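Local coordinates for protein glutathione S-transferase (Sulfitobacter, PDB 4GF0) that binds glutathione and, as a glutathione S-transferase homologue, probably catalyses its conjugation to electrophilic compounds, at residues L26-V31 / A200-K205; L4-T9 / A16-I21; P55-E60 / L72-A77; E157-A162 / Q191-R196; S104-A109 / N171-D176. All blocks are in the same frame, centred on the assembly; numbering follows the deposited sequence. Where two conformers were deposited one is given.

Contact 1 (L26-V31 / A200-K205)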
# COMPACT_ATOMS: atom_id res chain seq x y z
N LEU A 26 1.99 -6.68 -22.73
CA LEU A 26 1.13 -5.63 -23.24
C LEU A 26 1.96 -4.48 -23.80
O LEU A 26 3.04 -4.19 -23.28
CB LEU A 26 0.23 -5.10 -22.12
CG LEU A 26 -0.81 -6.10 -21.61
CD1 LEU A 26 -1.53 -5.53 -20.40
CD2 LEU A 26 -1.79 -6.39 -22.73
N PRO A 27 1.48 -3.84 -24.87
CA PRO A 27 2.18 -2.64 -25.32
C PRO A 27 1.84 -1.50 -24.37
O PRO A 27 0.74 -1.46 -23.82
CB PRO A 27 1.60 -2.39 -26.72
CG PRO A 27 0.22 -2.99 -26.65
CD PRO A 27 0.31 -4.17 -25.70
N TYR A 28 2.78 -0.59 -24.14
CA TYR A 28 2.50 0.56 -23.31
C TYR A 28 3.46 1.67 -23.70
O TYR A 28 4.46 1.43 -24.39
CB TYR A 28 2.63 0.25 -21.80
CG TYR A 28 4.03 -0.06 -21.32
CD1 TYR A 28 4.68 -1.23 -21.70
CD2 TYR A 28 4.70 0.79 -20.47
CE1 TYR A 28 5.96 -1.53 -21.24
CE2 TYR A 28 5.97 0.50 -20.00
CZ TYR A 28 6.59 -0.65 -20.40
OH TYR A 28 7.86 -0.93 -19.94
N GLN A 29 3.12 2.87 -23.25
CA GLN A 29 3.88 4.07 -23.54
C GLN A 29 4.42 4.60 -22.23
O GLN A 29 3.66 5.08 -21.39
CB GLN A 29 2.96 5.12 -24.15
CG GLN A 29 2.28 4.70 -25.44
CD GLN A 29 3.09 5.06 -26.66
OE1 GLN A 29 4.28 5.36 -26.57
NE2 GLN A 29 2.44 5.03 -27.82
N PRO A 30 5.75 4.52 -22.04
CA PRO A 30 6.37 5.08 -20.83
C PRO A 30 6.61 6.59 -20.97
O PRO A 30 7.08 7.05 -22.01
CB PRO A 30 7.73 4.36 -20.77
CG PRO A 30 7.69 3.29 -21.83
CD PRO A 30 6.69 3.73 -22.85
N VAL A 31 6.27 7.35 -19.93
CA VAL A 31 6.54 8.77 -19.90
C VAL A 31 7.42 9.07 -18.71
O VAL A 31 7.02 8.84 -17.56
CB VAL A 31 5.26 9.61 -19.77
CG1 VAL A 31 5.60 11.10 -19.62
CG2 VAL A 31 4.37 9.37 -20.96
N ALA A 200 15.03 -7.21 -18.28
CA ALA A 200 15.91 -6.80 -19.37
C ALA A 200 15.24 -5.72 -20.23
O ALA A 200 15.90 -4.78 -20.69
CB ALA A 200 16.31 -7.98 -20.22
N ALA A 201 13.93 -5.86 -20.44
CA ALA A 201 13.18 -4.90 -21.25
C ALA A 201 13.14 -3.51 -20.63
O ALA A 201 13.31 -2.51 -21.33
CB ALA A 201 11.77 -5.40 -21.49
N VAL A 202 12.91 -3.42 -19.32
CA VAL A 202 12.84 -2.10 -18.70
C VAL A 202 14.22 -1.45 -18.61
O VAL A 202 14.34 -0.23 -18.71
CB VAL A 202 12.13 -2.10 -17.32
CG1 VAL A 202 10.73 -2.69 -17.45
CG2 VAL A 202 12.95 -2.86 -16.27
N LYS A 203 15.27 -2.26 -18.44
CA LYS A 203 16.63 -1.74 -18.48
C LYS A 203 16.93 -1.15 -19.84
O LYS A 203 17.54 -0.09 -19.95
CB LYS A 203 17.65 -2.84 -18.17
CG LYS A 203 17.88 -3.09 -16.69
CD LYS A 203 18.96 -4.15 -16.48
CE LYS A 203 19.12 -4.50 -15.01
NZ LYS A 203 19.94 -5.73 -14.83
N ASP A 204 16.49 -1.85 -20.89
CA ASP A 204 16.71 -1.39 -22.26
C ASP A 204 15.98 -0.08 -22.51
O ASP A 204 16.36 0.70 -23.39
CB ASP A 204 16.24 -2.45 -23.26
CG ASP A 204 17.19 -3.63 -23.37
OD1 ASP A 204 18.39 -3.45 -23.07
OD2 ASP A 204 16.74 -4.73 -23.76
N LYS A 205 14.93 0.17 -21.74
CA LYS A 205 14.14 1.39 -21.88
C LYS A 205 14.65 2.50 -20.97
O LYS A 205 14.02 3.56 -20.86
CB LYS A 205 12.66 1.11 -21.61
CG LYS A 205 12.00 0.25 -22.68
CD LYS A 205 10.52 0.04 -22.40
CE LYS A 205 9.81 -0.45 -23.66
NZ LYS A 205 9.44 -1.89 -23.60
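Pro30 and Lys205 bring the two backbones closest, with their CA atoms 8.7 Å apart, so strand 28-32 meets the end of helix 197-204 and the turn after it through side chains alone. Tyr28 and Lys205 approach from opposite directions. The Tyr28 OH lies 3.8 Å from Lys205 CD, against the aliphatic part of the lysine. Lys205 then bends at its last torsion (chi4 107°), which turns NZ to an oblique position beside the phenol ring. NZ and OH are not bonded to each other. Both reach Glu22 OE2, NZ in a salt bridge and OH in a hydrogen bond, so one carboxylate oxygen satisfies both polar ends. Two looser approaches complete the contact. Pro30 CG meets Lys205 CD carbon to carbon at 4.3 Å, and Val202 CG1 is 4.2 Å from Tyr28 OH. Lys205 is exposed, whereas Tyr28 and Val202 are buried, so the contact runs from the surface inward. Tyr28 also packs on Ala18 and Ile21 of helix 14-23, which carries Glu22. Met207 touches Tyr28, Pro30 and Val202. The contact lays the last helix of the chain against an outermost strand of the thioredoxin-like sheet, next to helix 14-23.

Contact 2 (L4-T9 / A16-I21)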
# COMPACT_ATOMS: atom_id res chain seq x y z
N LEU A 4 -1.82 1.66 -22.80
CA LEU A 4 -1.62 2.22 -21.47
C LEU A 4 -0.45 3.18 -21.51
O LEU A 4 0.53 2.96 -22.22
CB LEU A 4 -1.25 1.08 -20.52
CG LEU A 4 -2.29 -0.02 -20.32
CD1 LEU A 4 -1.72 -1.09 -19.39
CD2 LEU A 4 -3.54 0.59 -19.74
N THR A 5 -0.52 4.24 -20.70
CA THR A 5 0.59 5.16 -20.54
C THR A 5 1.04 5.13 -19.09
O THR A 5 0.24 5.33 -18.18
CB THR A 5 0.18 6.59 -20.90
OG1 THR A 5 -0.37 6.60 -22.22
CG2 THR A 5 1.38 7.53 -20.85
N LEU A 6 2.33 4.88 -18.87
CA LEU A 6 2.85 4.78 -17.52
C LEU A 6 3.76 5.95 -17.26
O LEU A 6 4.76 6.12 -17.95
CB LEU A 6 3.64 3.50 -17.35
CG LEU A 6 4.32 3.36 -15.98
CD1 LEU A 6 3.28 3.15 -14.89
CD2 LEU A 6 5.29 2.17 -16.02
N TYR A 7 3.44 6.74 -16.24
CA TYR A 7 4.33 7.81 -15.80
C TYR A 7 5.30 7.21 -14.78
O TYR A 7 4.88 6.62 -13.80
CB TYR A 7 3.51 8.94 -15.18
CG TYR A 7 2.60 9.57 -16.19
CD1 TYR A 7 1.35 9.04 -16.46
CD2 TYR A 7 3.01 10.69 -16.91
CE1 TYR A 7 0.52 9.62 -17.42
CE2 TYR A 7 2.18 11.27 -17.86
CZ TYR A 7 0.95 10.73 -18.11
OH TYR A 7 0.14 11.32 -19.05
N PHE A 8 6.59 7.37 -15.04
CA PHE A 8 7.60 6.69 -14.25
C PHE A 8 8.84 7.56 -14.13
O PHE A 8 9.01 8.55 -14.85
CB PHE A 8 8.00 5.37 -14.94
CG PHE A 8 9.03 5.56 -16.01
CD1 PHE A 8 8.66 5.99 -17.28
CD2 PHE A 8 10.38 5.32 -15.76
CE1 PHE A 8 9.62 6.18 -18.28
CE2 PHE A 8 11.33 5.52 -16.74
CZ PHE A 8 10.95 5.95 -18.00
N THR A 9 9.74 7.15 -13.24
CA THR A 9 11.03 7.81 -13.09
C THR A 9 12.03 6.69 -12.89
O THR A 9 11.76 5.77 -12.12
CB THR A 9 11.02 8.73 -11.87
OG1 THR A 9 9.99 9.72 -12.04
CG2 THR A 9 12.37 9.43 -11.70
N ALA A 16 8.37 -1.04 -11.02
CA ALA A 16 7.70 -2.31 -10.73
C ALA A 16 6.50 -2.51 -11.64
O ALA A 16 6.21 -3.62 -12.09
CB ALA A 16 7.27 -2.38 -9.26
N VAL A 17 5.79 -1.42 -11.92
CA VAL A 17 4.61 -1.52 -12.77
C VAL A 17 5.04 -1.81 -14.20
O VAL A 17 4.43 -2.63 -14.89
CB VAL A 17 3.75 -0.24 -12.67
CG1 VAL A 17 2.50 -0.36 -13.56
CG2 VAL A 17 3.33 0.00 -11.22
N ALA A 18 6.11 -1.16 -14.65
CA ALA A 18 6.61 -1.41 -16.00
C ALA A 18 7.00 -2.88 -16.17
O ALA A 18 6.68 -3.51 -17.19
CB ALA A 18 7.79 -0.51 -16.30
N ILE A 19 7.66 -3.43 -15.16
CA ILE A 19 8.05 -4.83 -15.20
C ILE A 19 6.82 -5.72 -15.34
O ILE A 19 6.82 -6.66 -16.14
CB ILE A 19 8.84 -5.20 -13.95
CG1 ILE A 19 10.20 -4.50 -14.01
CG2 ILE A 19 9.04 -6.73 -13.86
CD1 ILE A 19 10.99 -4.56 -12.69
N ALA A 20 5.76 -5.43 -14.58
CA ALA A 20 4.54 -6.22 -14.68
C ALA A 20 3.90 -6.12 -16.05
O ALA A 20 3.39 -7.12 -16.58
CB ALA A 20 3.55 -5.82 -13.59
N ILE A 21 3.91 -4.92 -16.64
CA ILE A 21 3.32 -4.74 -17.96
C ILE A 21 4.10 -5.55 -18.98
O ILE A 21 3.52 -6.16 -19.89
CB ILE A 21 3.26 -3.26 -18.37
CG1 ILE A 21 2.35 -2.50 -17.40
CG2 ILE A 21 2.66 -3.15 -19.77
CD1 ILE A 21 2.37 -0.98 -17.58
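Leu6 of strand 4-8 points at helix 14-23 and spreads its two methyl groups over neighbouring helix residues. CD1 lies 3.8 Å from Val17 CG1, and CD2 lies 3.7 Å from Ala18 CB. The Leu6 and Val17 side chains cross at a slant. Val17 CG1 stands anti to the backbone N (chi1 180°), and this is the branch that meets the leucine. Ala18 has only its CB to offer, and Leu6 CD2 also comes 3.7 Å from the Ala18 backbone N. Consistent with the small alanine side chain, the CA atoms of Leu6 and Ala18 are 7.4 Å apart. Further along, Leu4 and Ile21 point at each other, with a looser approach of 4.5 Å between their CD1 atoms. The segments run nearly antiparallel, at 151°, with their axes 9.5 Å apart at closest. They are the first strand and helix of the beta-alpha-beta unit that opens the thioredoxin-like domain. Strand 28-32 completes that unit. Helix 68-78 packs on Leu4, Val17 and Ile21, while helix 197-204 reaches Ala18 through Val202.

Contact 3 (P55-E60 / L72-A77)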
# COMPACT_ATOMS: atom_id res chain seq x y z
N PRO A 55 4.39 5.81 -9.47
CA PRO A 55 3.75 5.75 -10.79
C PRO A 55 2.36 6.36 -10.85
O PRO A 55 1.67 6.50 -9.84
CB PRO A 55 3.62 4.24 -11.02
CG PRO A 55 3.40 3.69 -9.62
CD PRO A 55 4.33 4.51 -8.77
N ALA A 56 1.95 6.70 -12.08
CA ALA A 56 0.54 6.91 -12.38
C ALA A 56 0.33 6.19 -13.70
O ALA A 56 1.24 6.10 -14.53
CB ALA A 56 0.21 8.40 -12.51
N LEU A 57 -0.88 5.69 -13.91
CA LEU A 57 -1.18 4.96 -15.13
C LEU A 57 -2.40 5.57 -15.79
O LEU A 57 -3.44 5.74 -15.15
CB LEU A 57 -1.46 3.49 -14.80
CG LEU A 57 -1.60 2.52 -15.98
CD1 LEU A 57 -0.22 2.28 -16.63
CD2 LEU A 57 -2.22 1.21 -15.49
N ARG A 58 -2.28 5.91 -17.07
CA ARG A 58 -3.43 6.41 -17.79
C ARG A 58 -4.03 5.27 -18.60
O ARG A 58 -3.35 4.63 -19.41
CB ARG A 58 -3.04 7.55 -18.73
CG ARG A 58 -4.22 8.08 -19.54
CD ARG A 58 -3.80 9.10 -20.59
NE ARG A 58 -3.09 10.22 -19.97
CZ ARG A 58 -3.70 11.22 -19.33
NH1 ARG A 58 -5.02 11.25 -19.23
NH2 ARG A 58 -2.97 12.20 -18.79
N LEU A 59 -5.32 5.03 -18.40
CA LEU A 59 -6.00 3.93 -19.08
C LEU A 59 -6.46 4.36 -20.46
O LEU A 59 -6.33 5.53 -20.83
CB LEU A 59 -7.20 3.46 -18.25
CG LEU A 59 -6.87 3.03 -16.82
CD1 LEU A 59 -8.11 2.43 -16.16
CD2 LEU A 59 -5.69 2.05 -16.78
N GLU A 60 -6.99 3.41 -21.22
CA GLU A 60 -7.42 3.67 -22.59
C GLU A 60 -8.53 4.72 -22.65
O GLU A 60 -8.67 5.40 -23.67
CB GLU A 60 -7.86 2.38 -23.28
CG GLU A 60 -6.75 1.34 -23.43
CD GLU A 60 -7.30 -0.05 -23.74
OE1 GLU A 60 -8.39 -0.37 -23.22
OE2 GLU A 60 -6.66 -0.81 -24.52
N LEU A 72 -0.44 -2.75 -10.03
CA LEU A 72 -0.01 -4.14 -10.26
C LEU A 72 -1.22 -5.07 -10.34
O LEU A 72 -1.33 -5.89 -11.26
CB LEU A 72 0.96 -4.59 -9.15
CG LEU A 72 2.36 -3.97 -9.18
CD1 LEU A 72 3.14 -4.32 -7.89
CD2 LEU A 72 3.12 -4.46 -10.40
N ASP A 73 -2.15 -4.96 -9.40
CA ASP A 73 -3.37 -5.77 -9.48
C ASP A 73 -4.18 -5.44 -10.74
O ASP A 73 -4.80 -6.32 -11.32
CB ASP A 73 -4.23 -5.62 -8.21
CG ASP A 73 -4.19 -6.87 -7.34
OD1 ASP A 73 -4.38 -7.98 -7.89
OD2 ASP A 73 -3.96 -6.76 -6.12
N TYR A 74 -4.17 -4.18 -11.16
CA TYR A 74 -4.87 -3.82 -12.39
C TYR A 74 -4.27 -4.52 -13.62
O TYR A 74 -5.00 -5.08 -14.46
CB TYR A 74 -4.89 -2.29 -12.60
CG TYR A 74 -5.63 -1.93 -13.86
CD1 TYR A 74 -7.01 -1.90 -13.88
CD2 TYR A 74 -4.95 -1.67 -15.04
CE1 TYR A 74 -7.71 -1.60 -15.04
CE2 TYR A 74 -5.65 -1.39 -16.22
CZ TYR A 74 -7.02 -1.35 -16.20
OH TYR A 74 -7.72 -1.08 -17.36
N VAL A 75 -2.95 -4.50 -13.73
CA VAL A 75 -2.27 -5.17 -14.84
C VAL A 75 -2.62 -6.65 -14.88
O VAL A 75 -2.90 -7.21 -15.94
CB VAL A 75 -0.76 -4.97 -14.78
CG1 VAL A 75 -0.07 -5.86 -15.84
CG2 VAL A 75 -0.46 -3.50 -15.05
N ALA A 76 -2.61 -7.29 -13.71
CA ALA A 76 -2.97 -8.70 -13.65
C ALA A 76 -4.40 -8.92 -14.10
O ALA A 76 -4.71 -9.91 -14.79
CB ALA A 76 -2.76 -9.22 -12.23
N ALA A 77 -5.28 -7.99 -13.74
CA ALA A 77 -6.71 -8.13 -14.03
C ALA A 77 -6.99 -8.01 -15.52
O ALA A 77 -7.90 -8.66 -16.04
CB ALA A 77 -7.51 -7.07 -13.27
O HOH W 1 -7.92 0.62 -20.37
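Tyr74 of helix 68-78 and two leucines of the 55-60 segment make the apolar part of this contact. Leu59 comes from the opposite direction to Tyr74, with CD2 3.5 Å from Tyr74 CE2 and CD1 3.7 Å from Tyr74 OH. Leu57 crosses the tyrosine at about a right angle and puts its CD2 4.0 Å from Tyr74 CD2. Both leucine CD2 atoms meet the ring obliquely. With CG anti to the backbone N (chi1 -179°), the Tyr74 ring extends toward the leucines. The polar part passes through one water. It accepts from Glu60 N at 3.1 Å and donates to Glu60 OE1. Its bond to Tyr74 OH, at 3.5 Å, is weak. Pro55, preceded by the cis peptide characteristic of thioredoxin folds, touches glutathione. Thr90 and Ala93 of the second subunit pack on Leu59 and Tyr74, so this contact forms part of the dimer interface. The chemistry is that of a buried hydrocarbon seam: leucines pack against the ring, and one water near the phenol oxygen ties it loosely to Glu60.

Contact 4 (E157-A162 / Q191-R196)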
# COMPACT_ATOMS: atom_id res chain seq x y z
N GLU A 157 8.14 -21.36 -6.16
CA GLU A 157 8.34 -21.63 -7.59
C GLU A 157 7.68 -20.58 -8.49
O GLU A 157 8.24 -20.22 -9.53
CB GLU A 157 7.80 -23.03 -7.93
CG GLU A 157 7.62 -23.29 -9.43
CD GLU A 157 7.01 -24.66 -9.74
OE1 GLU A 157 6.96 -25.51 -8.83
OE2 GLU A 157 6.59 -24.88 -10.90
N ASP A 158 6.51 -20.10 -8.10
CA ASP A 158 5.70 -19.26 -8.98
C ASP A 158 5.95 -17.76 -8.82
O ASP A 158 5.82 -17.20 -7.74
CB ASP A 158 4.22 -19.55 -8.73
CG ASP A 158 3.88 -21.01 -8.94
OD1 ASP A 158 4.39 -21.60 -9.91
OD2 ASP A 158 3.12 -21.57 -8.13
N PHE A 159 6.30 -17.12 -9.94
CA PHE A 159 6.39 -15.68 -10.05
C PHE A 159 5.01 -15.05 -9.84
O PHE A 159 3.98 -15.64 -10.22
CB PHE A 159 6.88 -15.37 -11.47
CG PHE A 159 7.14 -13.92 -11.74
CD1 PHE A 159 8.35 -13.35 -11.40
CD2 PHE A 159 6.20 -13.15 -12.41
CE1 PHE A 159 8.61 -12.02 -11.68
CE2 PHE A 159 6.45 -11.81 -12.69
CZ PHE A 159 7.67 -11.25 -12.32
N SER A 160 4.96 -13.86 -9.26
CA SER A 160 3.69 -13.18 -9.02
C SER A 160 3.90 -11.68 -8.97
O SER A 160 5.03 -11.20 -9.07
CB SER A 160 3.06 -13.64 -7.70
OG SER A 160 3.79 -13.14 -6.59
N LEU A 161 2.81 -10.93 -8.79
CA LEU A 161 2.92 -9.48 -8.63
C LEU A 161 3.85 -9.03 -7.51
O LEU A 161 4.37 -7.92 -7.56
CB LEU A 161 1.55 -8.86 -8.35
CG LEU A 161 0.49 -8.98 -9.44
CD1 LEU A 161 -0.75 -8.27 -8.89
CD2 LEU A 161 0.97 -8.34 -10.75
N ALA A 162 4.06 -9.86 -6.50
CA ALA A 162 4.90 -9.45 -5.39
C ALA A 162 6.35 -9.30 -5.84
O ALA A 162 7.11 -8.52 -5.27
CB ALA A 162 4.81 -10.42 -4.21
N GLN A 191 19.02 -12.43 -8.63
CA GLN A 191 19.62 -13.07 -9.81
C GLN A 191 18.59 -13.63 -10.77
O GLN A 191 18.77 -13.56 -11.99
CB GLN A 191 20.59 -14.16 -9.39
CG GLN A 191 21.81 -13.60 -8.69
CD GLN A 191 22.59 -14.68 -8.00
OE1 GLN A 191 22.13 -15.81 -7.87
NE2 GLN A 191 23.79 -14.33 -7.55
N GLN A 192 17.51 -14.20 -10.24
CA GLN A 192 16.45 -14.71 -11.09
C GLN A 192 15.75 -13.56 -11.79
O GLN A 192 15.47 -13.63 -12.98
CB GLN A 192 15.43 -15.54 -10.30
CG GLN A 192 16.01 -16.82 -9.69
CD GLN A 192 16.53 -17.77 -10.75
OE1 GLN A 192 15.98 -17.87 -11.85
NE2 GLN A 192 17.61 -18.47 -10.42
N MET A 193 15.46 -12.50 -11.04
CA MET A 193 14.76 -11.34 -11.59
C MET A 193 15.57 -10.67 -12.71
O MET A 193 15.03 -10.34 -13.77
CB MET A 193 14.45 -10.33 -10.48
CG MET A 193 13.37 -10.80 -9.49
SD MET A 193 11.77 -11.07 -10.29
CE MET A 193 11.29 -9.41 -10.75
N THR A 194 16.86 -10.48 -12.45
CA THR A 194 17.76 -9.84 -13.40
C THR A 194 17.80 -10.59 -14.74
O THR A 194 17.98 -9.98 -15.80
CB THR A 194 19.19 -9.72 -12.79
OG1 THR A 194 19.15 -8.83 -11.67
CG2 THR A 194 20.18 -9.20 -13.81
N ALA A 195 17.57 -11.90 -14.68
CA ALA A 195 17.64 -12.76 -15.86
C ALA A 195 16.32 -12.82 -16.63
O ALA A 195 16.27 -13.38 -17.73
CB ALA A 195 18.07 -14.16 -15.46
N ARG A 196 15.26 -12.24 -16.08
CA ARG A 196 13.94 -12.31 -16.72
C ARG A 196 13.82 -11.33 -17.88
O ARG A 196 14.42 -10.25 -17.86
CB ARG A 196 12.81 -12.05 -15.70
CG ARG A 196 12.60 -13.18 -14.69
CD ARG A 196 11.38 -12.91 -13.80
NE ARG A 196 10.10 -13.18 -14.47
CZ ARG A 196 9.47 -14.36 -14.47
NH1 ARG A 196 10.00 -15.40 -13.84
NH2 ARG A 196 8.31 -14.49 -15.11
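Phe159 and Arg196 join the loop leading into helix 162-170 to helix 184-194 (Met193) and the turn after it (Arg196), within the helical C-terminal part of the protein. The Arg196 guanidinium lies flat on one face of the phenyl ring, with the planes 6° apart. This is a cation-pi stack: Arg196 CZ is 3.6 Å from the ring centroid. The overlap is offset toward the rim, and Arg196 NE sits 3.4 Å from Phe159 CE1. A bend at chi3 (77°) turns the guanidinium onto the ring. Met193 approaches the same ring at its edge and near its plane, with SD 3.6 Å from Phe159 CE1, a Met-aromatic contact. The next residue, Ser160, caps helix 162-170. Its OG accepts from Ala162 N at 3.3 Å, and Asp163 OD2 bonds back to Ser160 N. The sequence Ser-Leu-Ala-Asp follows the Ser/Thr-Xaa-Xaa-Asp N-capping motif of glutathione S-transferases. With an alanine in place of Phe159, the guanidinium would probably lose the flat surface that supports it, and Met193 SD its aromatic edge. The arginine has polar partners too: NE forms a salt bridge with Glu23, and NH1 bonds Tyr153 OH. Tyr153 also meets the Phe159 ring edge-to-face. Arg196 itself is at the N-cap position of helix 197-204.

Contact 5 (S104-A109 / N171-D176). With GSH (glutathione), chain D.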
# COMPACT_ATOMS: atom_id res chain seq x y z
N SER A 104 3.77 -0.19 2.97
CA SER A 104 3.53 0.45 4.27
C SER A 104 4.77 0.52 5.15
O SER A 104 4.83 1.34 6.09
CB SER A 104 2.43 -0.32 5.02
OG SER A 104 2.86 -1.64 5.33
N THR A 105 5.74 -0.34 4.89
CA THR A 105 6.88 -0.47 5.80
C THR A 105 8.22 -0.27 5.10
O THR A 105 9.00 0.61 5.47
CB THR A 105 6.87 -1.83 6.53
OG1 THR A 105 5.58 -2.03 7.13
CG2 THR A 105 7.92 -1.86 7.63
N MET A 106 8.51 -1.09 4.09
CA MET A 106 9.86 -1.06 3.52
C MET A 106 10.09 0.16 2.64
O MET A 106 11.13 0.82 2.76
CB MET A 106 10.18 -2.36 2.78
CG MET A 106 11.67 -2.54 2.49
SD MET A 106 12.03 -4.26 2.06
CE MET A 106 13.80 -4.24 1.81
N HIS A 107 9.14 0.48 1.76
CA HIS A 107 9.28 1.69 0.95
C HIS A 107 9.26 2.89 1.89
O HIS A 107 10.02 3.85 1.69
CB HIS A 107 8.15 1.81 -0.09
CG HIS A 107 8.37 2.88 -1.11
ND1 HIS A 107 7.58 3.00 -2.23
CD2 HIS A 107 9.28 3.88 -1.18
CE1 HIS A 107 7.99 4.03 -2.95
NE2 HIS A 107 9.02 4.58 -2.34
N VAL A 108 8.42 2.84 2.91
CA VAL A 108 8.31 3.93 3.87
C VAL A 108 9.64 4.17 4.60
O VAL A 108 10.03 5.33 4.78
CB VAL A 108 7.15 3.71 4.86
CG1 VAL A 108 7.23 4.70 6.03
CG2 VAL A 108 5.81 3.83 4.13
N ALA A 109 10.32 3.10 4.99
CA ALA A 109 11.65 3.23 5.60
C ALA A 109 12.63 3.90 4.65
O ALA A 109 13.39 4.79 5.05
CB ALA A 109 12.19 1.87 6.06
N ASN A 171 16.38 -3.39 -4.87
CA ASN A 171 17.37 -2.71 -5.68
C ASN A 171 17.88 -1.43 -5.00
O ASN A 171 18.92 -0.89 -5.39
CB ASN A 171 16.79 -2.40 -7.06
CG ASN A 171 17.85 -2.26 -8.11
OD1 ASN A 171 18.63 -3.18 -8.36
ND2 ASN A 171 17.89 -1.10 -8.75
N TRP A 172 17.15 -0.95 -4.00
CA TRP A 172 17.55 0.22 -3.21
C TRP A 172 18.52 -0.13 -2.09
O TRP A 172 19.14 0.77 -1.51
CB TRP A 172 16.33 0.89 -2.57
CG TRP A 172 15.39 1.55 -3.51
CD1 TRP A 172 15.69 2.13 -4.70
CD2 TRP A 172 13.98 1.72 -3.32
NE1 TRP A 172 14.54 2.64 -5.28
CE2 TRP A 172 13.48 2.41 -4.44
CE3 TRP A 172 13.09 1.36 -2.30
CZ2 TRP A 172 12.13 2.73 -4.58
CZ3 TRP A 172 11.75 1.68 -2.44
CH2 TRP A 172 11.28 2.36 -3.57
N LEU A 173 18.64 -1.41 -1.75
CA LEU A 173 19.35 -1.79 -0.52
C LEU A 173 20.82 -1.39 -0.48
O LEU A 173 21.27 -0.81 0.51
CB LEU A 173 19.19 -3.29 -0.23
CG LEU A 173 17.81 -3.75 0.25
CD1 LEU A 173 17.70 -5.26 0.20
CD2 LEU A 173 17.54 -3.24 1.67
N ASP A 174 21.56 -1.69 -1.54
CA ASP A 174 22.98 -1.34 -1.58
C ASP A 174 23.17 0.16 -1.41
O ASP A 174 24.00 0.61 -0.60
CB ASP A 174 23.62 -1.80 -2.90
CG ASP A 174 23.98 -3.28 -2.90
OD1 ASP A 174 23.92 -3.91 -1.82
OD2 ASP A 174 24.33 -3.80 -3.97
N GLY A 175 22.37 0.93 -2.14
CA GLY A 175 22.39 2.38 -2.08
C GLY A 175 21.99 2.92 -0.72
O GLY A 175 22.38 4.03 -0.34
N ASP A 176 21.19 2.15 0.02
CA ASP A 176 20.77 2.56 1.35
C ASP A 176 21.72 2.08 2.44
O ASP A 176 21.47 2.30 3.62
CB ASP A 176 19.33 2.09 1.65
CG ASP A 176 18.27 2.89 0.90
OD1 ASP A 176 18.63 3.90 0.25
OD2 ASP A 176 17.08 2.52 0.96
N1 GSH D . 2.54 4.84 -2.06
CA1 GSH D . 3.05 5.24 -3.35
C1 GSH D . 3.06 4.07 -4.28
O11 GSH D . 2.81 4.23 -5.50
O12 GSH D . 3.34 2.92 -3.84
CB1 GSH D . 4.46 5.75 -3.22
CG1 GSH D . 4.76 6.58 -4.47
CD1 GSH D . 6.08 7.34 -4.27
OE1 GSH D . 6.33 7.90 -3.20
N2 GSH D . 7.04 7.38 -5.37
CA2 GSH D . 8.28 8.10 -5.20
C2 GSH D . 8.05 9.52 -5.65
O2 GSH D . 7.23 9.77 -6.52
CB2 GSH D . 9.37 7.49 -6.02
SG2 GSH D . 9.77 5.87 -5.39
N3 GSH D . 8.78 10.62 -5.05
CA3 GSH D . 8.52 11.97 -5.53
C3 GSH D . 8.52 12.97 -4.40
O31 GSH D . 8.38 12.58 -3.21
O32 GSH D . 8.63 14.21 -4.65
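His107 and Trp172 meet where the all-helical C-terminal domain of the glutathione S-transferase fold borders the glutathione site. His107 lies on helix 89-111, and Trp172 follows helix 162-170. From CB, a chi1 of -169° carries CG away from the backbone N and brings the imidazole nearer the indole. CG is the first ring atom to meet it, 3.8 Å from Trp172 CZ3. Next, CD2 comes 3.5 Å from the same CZ3. At the tip, NE2 touches two groups: Trp172 CH2 at 3.4 Å and the glutathione sulfur SG2, also at 3.4 Å. CE1 is 3.5 Å from SG2. The sulfur sits at the edge of the imidazole, near its plane, while Trp172 CH2 stands over one face. The ring planes are inclined at 49°, an oblique pairing. Were His107 a leucine, the sulfur would probably lose its nitrogen neighbour, and the indole the flat face its CH2 rests against. Trp172 is held from elsewhere as well: NE1 bonds Gly11 O, and His110 stacks on the indole. Beside this pair, the extended Met106 crosses Leu173 at about a right angle, and its terminal CE lies 3.9 Å from Leu173 CD2.

Contacts 1, 2 and 3 share one sheet. The centres of contacts 1 and 2 are about 7 Å apart, and those of contacts 2 and 3 about 8 Å. Strand pairing joins them: Val31 N lies 2.8 Å from Leu6 O, and Arg58 N lies 2.8 Å from Thr5 O. Contact 4 adjoins this domain where Leu161 packs on Leu72 and Ala76 of contact 3's helix. Contact 5 lies on the opposite side of the chain's centre from contacts 1, 2 and 3, about 19 Å from contact 2 between centres. Glutathione lies between the domains. Pro55 of contact 3 touches it from the sheet side, and His107 of contact 5 from the helical side. Contacts 3 and 5 both reach the second subunit.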